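Local coordinates for AlgX/AlgJ SGNH hydrolase-like domain-containing protein (Eubacterium siraeum, PDB 4NZK) that is of unknown function but belongs to the DHHW family of the SGNH hydrolase clan and may be an esterase- or acetyltransferase-like enzyme, at residues V106-T109 and A110-Y114; A151-N154 and E155-T159; G198-G201 and T202-F206. One frame throughout, in Å; residues are numbered along the deposited sequence.

Interaction 1 (V106-T109 and A110-Y114); sequences VVPT and AGAYY
The loop that leaves strand 101-107 of the mixed sheet and enters the short, weakly bonded helix 111-114 is a strand-to-helix connection, and here Pro-108 and Thr-109 meet Ala-112 and Tyr-113. The backbone turns where Ala-112 N donates to Thr-109 O at 3.1 Å. On the side-chain level the proline ring is the meeting place. Its CB lies 3.6 Å from Ala-112 CB, while CG sits 3.3 Å from Tyr-113 OH and 3.7 Å from Tyr-113 CE2. The two side chains cross at about a right angle, with Ala-112 CB over the centre of one tyrosine face. Tyr-113 reaches back along the chain because its CG is anti to the carbonyl carbon (chi1 -50°), and its hydroxyl is hydrogen-bonded to Tyr-146 O of helix 145-150. A phenylalanine at Tyr-113 would probably leave Tyr-146 O without this partner and Pro-108 CG without the oxygen it packs against. On the polar side, Thr-109 OG1 lies between its backbone N and carbonyl carbon (chi1 57°), where a water 2.7 Å away links it to Gly-111 N, which donates to that water at 2.9 Å. The Thr-109 side chain is also about 4 Å from an unidentified bound molecule, probably from the crystallisation liquor, though such molecules often settle in pockets. The contact thus divides its chemistry: apolar packing of proline, alanine and tyrosine on one part, and on the other a water that takes the Gly-111 amide and meets the Thr-109 hydroxyl.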
ATOM      1  N   VAL A 106       3.237   6.532   5.125  1.00 10.27           N
ATOM      2  CA  VAL A 106       3.791   5.297   5.618  1.00  9.37           C
ATOM      3  C   VAL A 106       2.801   4.715   6.603  1.00 11.36           C
ATOM      4  O   VAL A 106       2.370   5.401   7.536  1.00 12.47           O
ATOM      5  CB  VAL A 106       5.195   5.483   6.258  1.00 10.28           C
ATOM      6  CG1 VAL A 106       5.703   4.156   6.821  1.00 12.21           C
ATOM      7  CG2 VAL A 106       6.175   6.029   5.220  1.00 12.27           C
ATOM      8  N   VAL A 107       2.452   3.456   6.398  1.00  9.65           N
ATOM      9  CA  VAL A 107       1.388   2.845   7.207  1.00 11.37           C
ATOM     10  C   VAL A 107       1.911   1.617   7.948  1.00 12.04           C
ATOM     11  O   VAL A 107       2.822   0.950   7.492  1.00 12.43           O
ATOM     12  CB  VAL A 107       0.167   2.460   6.357  1.00 14.41           C
ATOM     13  CG1 VAL A 107      -0.521   3.713   5.808  1.00 14.72           C
ATOM     14  CG2 VAL A 107       0.520   1.505   5.219  1.00 16.94           C
ATOM     15  N   PRO A 108       1.315   1.329   9.108  1.00 10.09           N
ATOM     16  CA  PRO A 108       1.755   0.193   9.883  1.00 10.37           C
ATOM     17  C   PRO A 108       1.127  -1.087   9.360  1.00 10.87           C
ATOM     18  O   PRO A 108       0.205  -1.049   8.564  1.00 11.26           O
ATOM     19  CB  PRO A 108       1.195   0.488  11.258  1.00 13.63           C
ATOM     20  CG  PRO A 108      -0.053   1.209  10.971  1.00 13.97           C
ATOM     21  CD  PRO A 108       0.224   2.069   9.776  1.00 11.20           C
ATOM     22  N   THR A 109       1.672  -2.205   9.821  1.00 11.73           N
ATOM     23  CA  THR A 109       1.070  -3.502   9.662  1.00 11.71           C
ATOM     24  C   THR A 109       0.186  -3.777  10.888  1.00 10.63           C
ATOM     25  O   THR A 109       0.085  -2.941  11.820  1.00 11.17           O
ATOM     26  CB  THR A 109       2.142  -4.569   9.475  1.00 11.92           C
ATOM     27  OG1 THR A 109       3.026  -4.536  10.606  1.00 11.68           O
ATOM     28  CG2 THR A 109       2.931  -4.332   8.183  1.00 13.38           C
ATOM     29  N   ALA A 110      -0.498  -4.914  10.876  1.00 11.03           N
ATOM     30  CA  ALA A 110      -1.546  -5.165  11.862  1.00 10.52           C
ATOM     31  C   ALA A 110      -1.088  -5.107  13.305  1.00 11.64           C
ATOM     32  O   ALA A 110      -1.868  -4.797  14.188  1.00 12.62           O
ATOM     33  CB  ALA A 110      -2.249  -6.491  11.589  1.00 14.37           C
ATOM     34  N   GLY A 111       0.183  -5.440  13.551  1.00 10.72           N
ATOM     35  CA  GLY A 111       0.719  -5.488  14.888  1.00 12.62           C
ATOM     36  C   GLY A 111       0.709  -4.159  15.595  1.00 11.66           C
ATOM     37  O   GLY A 111       0.823  -4.110  16.832  1.00 15.14           O
ATOM     38  N   ALA A 112       0.586  -3.055  14.859  1.00 11.21           N
ATOM     39  CA  ALA A 112       0.426  -1.770  15.548  1.00 11.52           C
ATOM     40  C   ALA A 112      -0.843  -1.699  16.399  1.00 12.13           C
ATOM     41  O   ALA A 112      -0.879  -0.972  17.414  1.00 14.54           O
ATOM     42  CB  ALA A 112       0.357  -0.645  14.567  1.00 11.81           C
ATOM     43  N   TYR A 113      -1.875  -2.434  15.973  1.00 12.42           N
ATOM     44  CA  TYR A 113      -3.179  -2.334  16.582  1.00 13.36           C
ATOM     45  C   TYR A 113      -3.704  -3.580  17.286  1.00 13.92           C
ATOM     46  O   TYR A 113      -4.503  -3.467  18.209  1.00 16.58           O
ATOM     47  CB  TYR A 113      -4.211  -1.951  15.522  1.00 12.79           C
ATOM     48  CG  TYR A 113      -3.821  -0.756  14.682  1.00 13.75           C
ATOM     49  CD1 TYR A 113      -3.688   0.492  15.256  1.00 13.37           C
ATOM     50  CD2 TYR A 113      -3.614  -0.869  13.334  1.00 12.61           C
ATOM     51  CE1 TYR A 113      -3.300   1.601  14.497  1.00 12.88           C
ATOM     52  CE2 TYR A 113      -3.251   0.227  12.558  1.00 13.27           C
ATOM     53  CZ  TYR A 113      -3.100   1.473  13.150  1.00 13.27           C
ATOM     54  OH  TYR A 113      -2.728   2.535  12.366  1.00 13.82           O
ATOM     55  N   TYR A 114      -3.291  -4.755  16.823  1.00 11.98           N
ATOM     56  CA  TYR A 114      -3.912  -6.013  17.215  1.00 14.36           C
ATOM     57  C   TYR A 114      -3.053  -6.999  18.002  1.00 14.05           C
ATOM     58  O   TYR A 114      -3.518  -8.088  18.297  1.00 17.57           O
ATOM     59  CB  TYR A 114      -4.399  -6.708  15.951  1.00 13.40           C
ATOM     60  CG  TYR A 114      -5.510  -5.934  15.259  1.00 14.18           C
ATOM     61  CD1 TYR A 114      -6.782  -5.886  15.789  1.00 15.67           C
ATOM     62  CD2 TYR A 114      -5.291  -5.272  14.089  1.00 12.84           C
ATOM     63  CE1 TYR A 114      -7.804  -5.191  15.152  1.00 16.16           C
ATOM     64  CE2 TYR A 114      -6.307  -4.594  13.432  1.00 12.79           C
ATOM     65  CZ  TYR A 114      -7.561  -4.546  13.974  1.00 13.76           C
ATOM     66  OH  TYR A 114      -8.526  -3.860  13.284  1.00 13.13           O
TER
HETATM   67  O   HOH W   1       2.269  -6.662  12.001  1.00 12.18           O

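Interaction 2 (A151-N154 and E155-T159); sequences AHTN and EYIYT
His-152 ND1 donates to Glu-155 OE2 across 2.6 Å, a short His-carboxylate hydrogen bond with an angle of 157° at the hydrogen. The oxygen lies at the imidazole edge, close to the ring plane, and is met on its syn side, though from somewhat out of the carboxylate plane. Both side chains run alongside each other in the same direction, yet their flat ends are turned nearly perpendicular, the ring and carboxylate planes being 82° apart. Each CG is anti to its own carbonyl carbon (chi1 -65° in the histidine), and the glutamate chain extends onward from there to bring its carboxylate to the ring. The pair spans the first and last positions of a type I beta turn, closed by Glu-155 N donating to His-152 O at 3.0 Å. Ile-157 packs against this turn: its CD1 comes 3.7 Å from His-152 O and 3.9 Å from Thr-153 CA. Beyond the turn, Tyr-172 of helix 167-180 serves both members of the pair, stacking its ring on His-152 while its hydroxyl is hydrogen-bonded to Glu-155 OE1. The carboxylate is therefore gripped through both oxygens, which would tend to hold its rotation. Leu-168 of the same helix touches Glu-155 and Ile-157.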
ATOM      1  N   ALA A 151      -8.532   4.776  13.958  1.00 13.02           N
ATOM      2  CA  ALA A 151      -9.933   5.106  14.236  1.00 15.11           C
ATOM      3  C   ALA A 151     -10.951   4.041  13.776  1.00 15.25           C
ATOM      4  O   ALA A 151     -12.138   4.177  14.051  1.00 16.28           O
ATOM      5  CB  ALA A 151     -10.248   6.444  13.594  1.00 16.87           C
ATOM      6  N   HIS A 152     -10.491   2.974  13.125  1.00 11.77           N
ATOM      7  CA  HIS A 152     -11.373   1.992  12.525  1.00 12.18           C
ATOM      8  C   HIS A 152     -10.986   0.570  12.847  1.00 11.69           C
ATOM      9  O   HIS A 152     -11.337  -0.379  12.111  1.00 12.85           O
ATOM     10  CB  HIS A 152     -11.430   2.222  11.016  1.00 12.93           C
ATOM     11  CG  HIS A 152     -12.041   3.525  10.666  1.00 12.45           C
ATOM     12  ND1 HIS A 152     -13.403   3.750  10.741  1.00 16.37           N
ATOM     13  CD2 HIS A 152     -11.484   4.700  10.296  1.00 13.47           C
ATOM     14  CE1 HIS A 152     -13.661   5.002  10.400  1.00 15.13           C
ATOM     15  NE2 HIS A 152     -12.507   5.611  10.161  1.00 13.49           N
ATOM     16  N   THR A 153     -10.295   0.400  13.964  1.00 11.46           N
ATOM     17  CA  THR A 153      -9.785  -0.936  14.321  1.00 13.71           C
ATOM     18  C   THR A 153     -10.880  -1.957  14.693  1.00 13.01           C
ATOM     19  O   THR A 153     -10.637  -3.156  14.702  1.00 14.78           O
ATOM     20  CB  THR A 153      -8.736  -0.866  15.430  1.00 14.13           C
ATOM     21  OG1 THR A 153      -9.270  -0.187  16.566  1.00 17.54           O
ATOM     22  CG2 THR A 153      -7.481  -0.198  14.913  1.00 15.95           C
ATOM     23  N   ASN A 154     -12.082  -1.500  15.028  1.00 12.57           N
ATOM     24  CA  ASN A 154     -13.177  -2.425  15.226  1.00 13.69           C
ATOM     25  C   ASN A 154     -13.728  -3.032  13.951  1.00 13.64           C
ATOM     26  O   ASN A 154     -14.524  -3.993  13.997  1.00 19.19           O
ATOM     27  CB  ASN A 154     -14.299  -1.755  16.016  1.00 16.30           C
ATOM     28  CG  ASN A 154     -13.915  -1.482  17.458  1.00 23.70           C
ATOM     29  OD1 ASN A 154     -13.080  -2.183  18.049  1.00 25.67           O
ATOM     30  ND2 ASN A 154     -14.556  -0.520  18.047  1.00 29.62           N
ATOM     31  N   GLU A 155     -13.330  -2.469  12.808  1.00 12.57           N
ATOM     32  CA  GLU A 155     -13.740  -2.946  11.526  1.00 11.75           C
ATOM     33  C   GLU A 155     -12.725  -3.948  10.958  1.00 12.40           C
ATOM     34  O   GLU A 155     -11.644  -4.135  11.516  1.00 12.64           O
ATOM     35  CB  GLU A 155     -13.945  -1.770  10.572  1.00 13.86           C
ATOM     36  CG  GLU A 155     -15.011  -0.772  11.046  1.00 14.64           C
ATOM     37  CD  GLU A 155     -14.910   0.539  10.326  1.00 14.93           C
ATOM     38  OE1 GLU A 155     -14.804   0.517   9.079  1.00 18.01           O
ATOM     39  OE2 GLU A 155     -14.884   1.591  11.020  1.00 15.27           O
ATOM     40  N   TYR A 156     -13.068  -4.593   9.850  1.00 12.92           N
ATOM     41  CA  TYR A 156     -12.216  -5.642   9.259  1.00 12.22           C
ATOM     42  C   TYR A 156     -11.247  -4.950   8.276  1.00 12.48           C
ATOM     43  O   TYR A 156     -11.307  -5.118   7.055  1.00 11.37           O
ATOM     44  CB  TYR A 156     -13.098  -6.665   8.564  1.00 13.73           C
ATOM     45  CG  TYR A 156     -12.491  -8.013   8.212  1.00 12.33           C
ATOM     46  CD1 TYR A 156     -11.123  -8.275   8.306  1.00 12.55           C
ATOM     47  CD2 TYR A 156     -13.310  -9.026   7.758  1.00 14.08           C
ATOM     48  CE1 TYR A 156     -10.605  -9.526   7.983  1.00 12.69           C
ATOM     49  CE2 TYR A 156     -12.807 -10.271   7.433  1.00 14.56           C
ATOM     50  CZ  TYR A 156     -11.457 -10.520   7.543  1.00 16.21           C
ATOM     51  OH  TYR A 156     -11.008 -11.777   7.196  1.00 14.77           O
ATOM     52  N   ILE A 157     -10.320  -4.202   8.862  1.00 12.15           N
ATOM     53  CA  ILE A 157      -9.407  -3.369   8.096  1.00 10.65           C
ATOM     54  C   ILE A 157      -8.104  -4.074   7.746  1.00 11.45           C
ATOM     55  O   ILE A 157      -7.414  -3.701   6.783  1.00 11.76           O
ATOM     56  CB  ILE A 157      -9.099  -2.022   8.788  1.00 10.79           C
ATOM     57  CG1 ILE A 157      -8.711  -2.219  10.246  1.00 12.22           C
ATOM     58  CG2 ILE A 157     -10.310  -1.100   8.619  1.00 10.02           C
ATOM     59  CD1 ILE A 157      -7.984  -1.011  10.813  1.00 13.19           C
ATOM     60  N   TYR A 158      -7.763  -5.097   8.531  1.00 10.16           N
ATOM     61  CA  TYR A 158      -6.560  -5.890   8.272  1.00  9.73           C
ATOM     62  C   TYR A 158      -6.916  -7.360   8.123  1.00 13.70           C
ATOM     63  O   TYR A 158      -7.845  -7.851   8.721  1.00 13.68           O
ATOM     64  CB  TYR A 158      -5.510  -5.748   9.382  1.00  9.64           C
ATOM     65  CG  TYR A 158      -4.678  -4.490   9.314  1.00 10.47           C
ATOM     66  CD1 TYR A 158      -5.092  -3.312   9.925  1.00 12.52           C
ATOM     67  CD2 TYR A 158      -3.453  -4.490   8.598  1.00 11.19           C
ATOM     68  CE1 TYR A 158      -4.337  -2.180   9.824  1.00 12.65           C
ATOM     69  CE2 TYR A 158      -2.680  -3.336   8.525  1.00 11.37           C
ATOM     70  CZ  TYR A 158      -3.148  -2.191   9.146  1.00 10.85           C
ATOM     71  OH  TYR A 158      -2.467  -0.981   9.095  1.00 13.15           O
ATOM     72  N   THR A 159      -6.177  -8.053   7.273  1.00 14.75           N
ATOM     73  CA  THR A 159      -6.356  -9.510   7.195  0.50 12.77           C
ATOM     74  C   THR A 159      -5.681 -10.170   8.392  1.00 15.78           C
ATOM     75  O   THR A 159      -4.798  -9.571   9.027  1.00 18.30           O
ATOM     76  CB  THR A 159      -5.750 -10.073   5.934  0.50 12.59           C
ATOM     77  OG1 THR A 159      -4.341  -9.946   6.023  0.50 14.10           O
ATOM     78  CG2 THR A 159      -6.284  -9.320   4.709  0.50  7.85           C
TER

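Interaction 3 (G198-G201 and T202-F206)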
ATOM      1  N   GLY A 198     -12.357 -17.771   1.577  1.00 19.79           N
ATOM      2  CA  GLY A 198     -11.304 -18.772   1.706  1.00 17.66           C
ATOM      3  C   GLY A 198      -9.924 -18.263   1.306  1.00 16.96           C
ATOM      4  O   GLY A 198      -9.109 -19.018   0.757  1.00 20.39           O
ATOM      5  N   PHE A 199      -9.632 -17.005   1.636  1.00 15.58           N
ATOM      6  CA  PHE A 199      -8.329 -16.431   1.343  1.00 13.78           C
ATOM      7  C   PHE A 199      -7.318 -16.726   2.448  1.00 13.54           C
ATOM      8  O   PHE A 199      -7.470 -16.306   3.582  1.00 14.28           O
ATOM      9  CB  PHE A 199      -8.460 -14.915   1.195  1.00 15.71           C
ATOM     10  CG  PHE A 199      -7.156 -14.171   1.013  1.00 15.14           C
ATOM     11  CD1 PHE A 199      -6.149 -14.635   0.158  1.00 15.25           C
ATOM     12  CD2 PHE A 199      -6.961 -12.946   1.636  1.00 15.55           C
ATOM     13  CE1 PHE A 199      -4.969 -13.915  -0.010  1.00 14.02           C
ATOM     14  CE2 PHE A 199      -5.782 -12.235   1.463  1.00 16.90           C
ATOM     15  CZ  PHE A 199      -4.791 -12.718   0.637  1.00 17.26           C
ATOM     16  N   VAL A 200      -6.280 -17.468   2.105  1.00 14.19           N
ATOM     17  CA  VAL A 200      -5.155 -17.681   3.004  1.00 14.04           C
ATOM     18  C   VAL A 200      -3.981 -16.983   2.329  1.00 13.94           C
ATOM     19  O   VAL A 200      -3.529 -17.374   1.228  1.00 15.69           O
ATOM     20  CB  VAL A 200      -4.841 -19.163   3.166  1.00 15.23           C
ATOM     21  CG1 VAL A 200      -3.593 -19.368   4.003  1.00 16.65           C
ATOM     22  CG2 VAL A 200      -6.006 -19.911   3.781  1.00 19.57           C
ATOM     23  N   GLY A 201      -3.476 -15.959   2.990  1.00 13.99           N
ATOM     24  CA  GLY A 201      -2.468 -15.100   2.412  1.00 14.03           C
ATOM     25  C   GLY A 201      -1.043 -15.516   2.755  1.00 14.13           C
ATOM     26  O   GLY A 201      -0.771 -16.687   3.101  1.00 13.17           O
ATOM     27  N   THR A 202      -0.163 -14.521   2.719  1.00 12.93           N
ATOM     28  CA  THR A 202       1.263 -14.744   2.894  1.00 11.93           C
ATOM     29  C   THR A 202       1.653 -15.255   4.264  1.00 12.93           C
ATOM     30  O   THR A 202       2.767 -15.769   4.398  1.00 13.96           O
ATOM     31  CB  THR A 202       2.104 -13.487   2.637  1.00 15.57           C
ATOM     32  OG1 THR A 202       1.653 -12.492   3.523  1.00 14.58           O
ATOM     33  CG2 THR A 202       1.950 -12.991   1.225  1.00 18.37           C
HETATM   34  N   MSE A 203       0.791 -15.128   5.281  1.00 11.74           N
HETATM   35  CA  MSE A 203       1.143 -15.597   6.606  1.00 12.01           C
HETATM   36  C   MSE A 203       1.315 -17.093   6.643  1.00 12.97           C
HETATM   37  O   MSE A 203       1.993 -17.607   7.526  1.00 12.86           O
HETATM   38  CB  MSE A 203       0.178 -15.205   7.737  1.00 12.55           C
HETATM   39  CG  MSE A 203       0.289 -13.727   7.992  1.00 13.75           C
HETATM   40 SE   MSE A 203       1.997 -13.354   8.878  0.75 12.63          SE
HETATM   41  CE  MSE A 203       1.774 -11.450   8.816  1.00 19.26           C
ATOM     42  N   TYR A 204       0.707 -17.814   5.711  1.00 11.85           N
ATOM     43  CA  TYR A 204       0.887 -19.288   5.707  1.00 12.37           C
ATOM     44  C   TYR A 204       2.378 -19.577   5.469  1.00 11.93           C
ATOM     45  O   TYR A 204       3.026 -20.220   6.290  1.00 13.71           O
ATOM     46  CB  TYR A 204      -0.086 -19.947   4.724  1.00 13.82           C
ATOM     47  CG  TYR A 204      -0.058 -21.454   4.718  1.00 13.58           C
ATOM     48  CD1 TYR A 204       0.040 -22.187   5.900  1.00 15.45           C
ATOM     49  CD2 TYR A 204      -0.206 -22.149   3.535  1.00 18.00           C
ATOM     50  CE1 TYR A 204       0.060 -23.589   5.879  1.00 18.30           C
ATOM     51  CE2 TYR A 204      -0.172 -23.536   3.515  1.00 17.13           C
ATOM     52  CZ  TYR A 204      -0.062 -24.247   4.670  1.00 17.16           C
ATOM     53  OH  TYR A 204      -0.083 -25.633   4.613  1.00 20.89           O
ATOM     54  N   ALA A 205       2.942 -19.026   4.397  1.00 12.66           N
ATOM     55  CA  ALA A 205       4.367 -19.194   4.129  1.00 13.03           C
ATOM     56  C   ALA A 205       5.246 -18.540   5.195  1.00 11.98           C
ATOM     57  O   ALA A 205       6.248 -19.122   5.624  1.00 13.83           O
ATOM     58  CB  ALA A 205       4.708 -18.634   2.751  1.00 14.60           C
ATOM     59  N   PHE A 206       4.910 -17.307   5.601  1.00 12.34           N
ATOM     60  CA  PHE A 206       5.776 -16.566   6.532  1.00 11.04           C
ATOM     61  C   PHE A 206       5.884 -17.253   7.901  1.00 10.98           C
ATOM     62  O   PHE A 206       6.865 -17.067   8.603  1.00 12.70           O
ATOM     63  CB  PHE A 206       5.299 -15.136   6.739  1.00 15.03           C
ATOM     64  CG  PHE A 206       5.789 -14.130   5.734  1.00 17.37           C
ATOM     65  CD1 PHE A 206       5.603 -14.286   4.383  1.00 17.27           C
ATOM     66  CD2 PHE A 206       6.409 -12.992   6.184  1.00 25.71           C
ATOM     67  CE1 PHE A 206       6.005 -13.302   3.493  1.00 19.05           C
ATOM     68  CE2 PHE A 206       6.854 -12.014   5.311  1.00 21.88           C
ATOM     69  CZ  PHE A 206       6.628 -12.162   3.957  1.00 21.85           C
TER
HETATM   70  O   HOH W   2       1.351 -18.199   1.996  1.00 16.26           O
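Val-200 and Tyr-204 approach each other at a slant where the chain leaves strand 192-199, of a two-stranded antiparallel sheet, and enters the short helix 203-206. The touching is done by one branch of the valine: CG1, anti to the backbone N (chi1 175°), comes 3.6 Å from Tyr-204 CB and 4.2 Å from Tyr-204 CG. The methyl thus meets the root of the tyrosine side chain, and its approach to the ring itself is oblique. Although the CB of Tyr-204 is directed toward the preceding residues, CG is anti to the backbone N (chi1 -176°) and the ring leads away from them. Its hydroxyl is hydrogen-bonded to Glu-211 OE2, and its ring meets Tyr-209 edge-to-face, while Ile-213 and Lys-214 of helix 211-214 also touch the side chain. One residue thereby joins the end of the strand to the next helical piece of the chain.

Alongside this contact the backbone turns: Tyr-204 N donates to Gly-201 O at 3.2 Å with an angle of 164° at the hydrogen. Tyr-204 CB also rests 3.7 Å from Gly-201 O, so the residue meets the glycine carbonyl with both its amide and its first side-chain carbon. A little earlier, the backbone N of Gly-201 lies over one face of the Phe-199 ring, displaced toward its rim, and is hydrogen-bonded to Thr-161 OG1. Asp-162 OD1 accepts from Thr-202 N in the same neighbouring loop, which ties Thr-202 to that part of the chain. Gly-201 O receives a second hydrogen bond, from the oxygen of a water 2.8 Å away, and the same water accepts from Ala-205 N at 3.0 Å.

The three contacts follow one another along the chain, each built on a single continuous run of residues. Interactions 1 and 2, with centres about 10 Å apart, touch directly: Tyr-114 OH is probably hydrogen-bonded to Thr-153 O (2.6 Å), and Tyr-158 OH to Pro-108 O (2.7 Å). Interaction 3 has its centre about 17 Å from interaction 1 and 18 Å from interaction 2; nearest atoms are about 7 and 4 Å away, without touching. Thr-202 N is hydrogen-bonded to Asp-162 OD1, and Thr-159 OG1 makes a weak hydrogen bond with Asp-162 N. The loop between helices 145-150 and 167-180 thus bridges strand 101-107 of the mixed sheet and the separate two-stranded sheet; its functional role remains unknown.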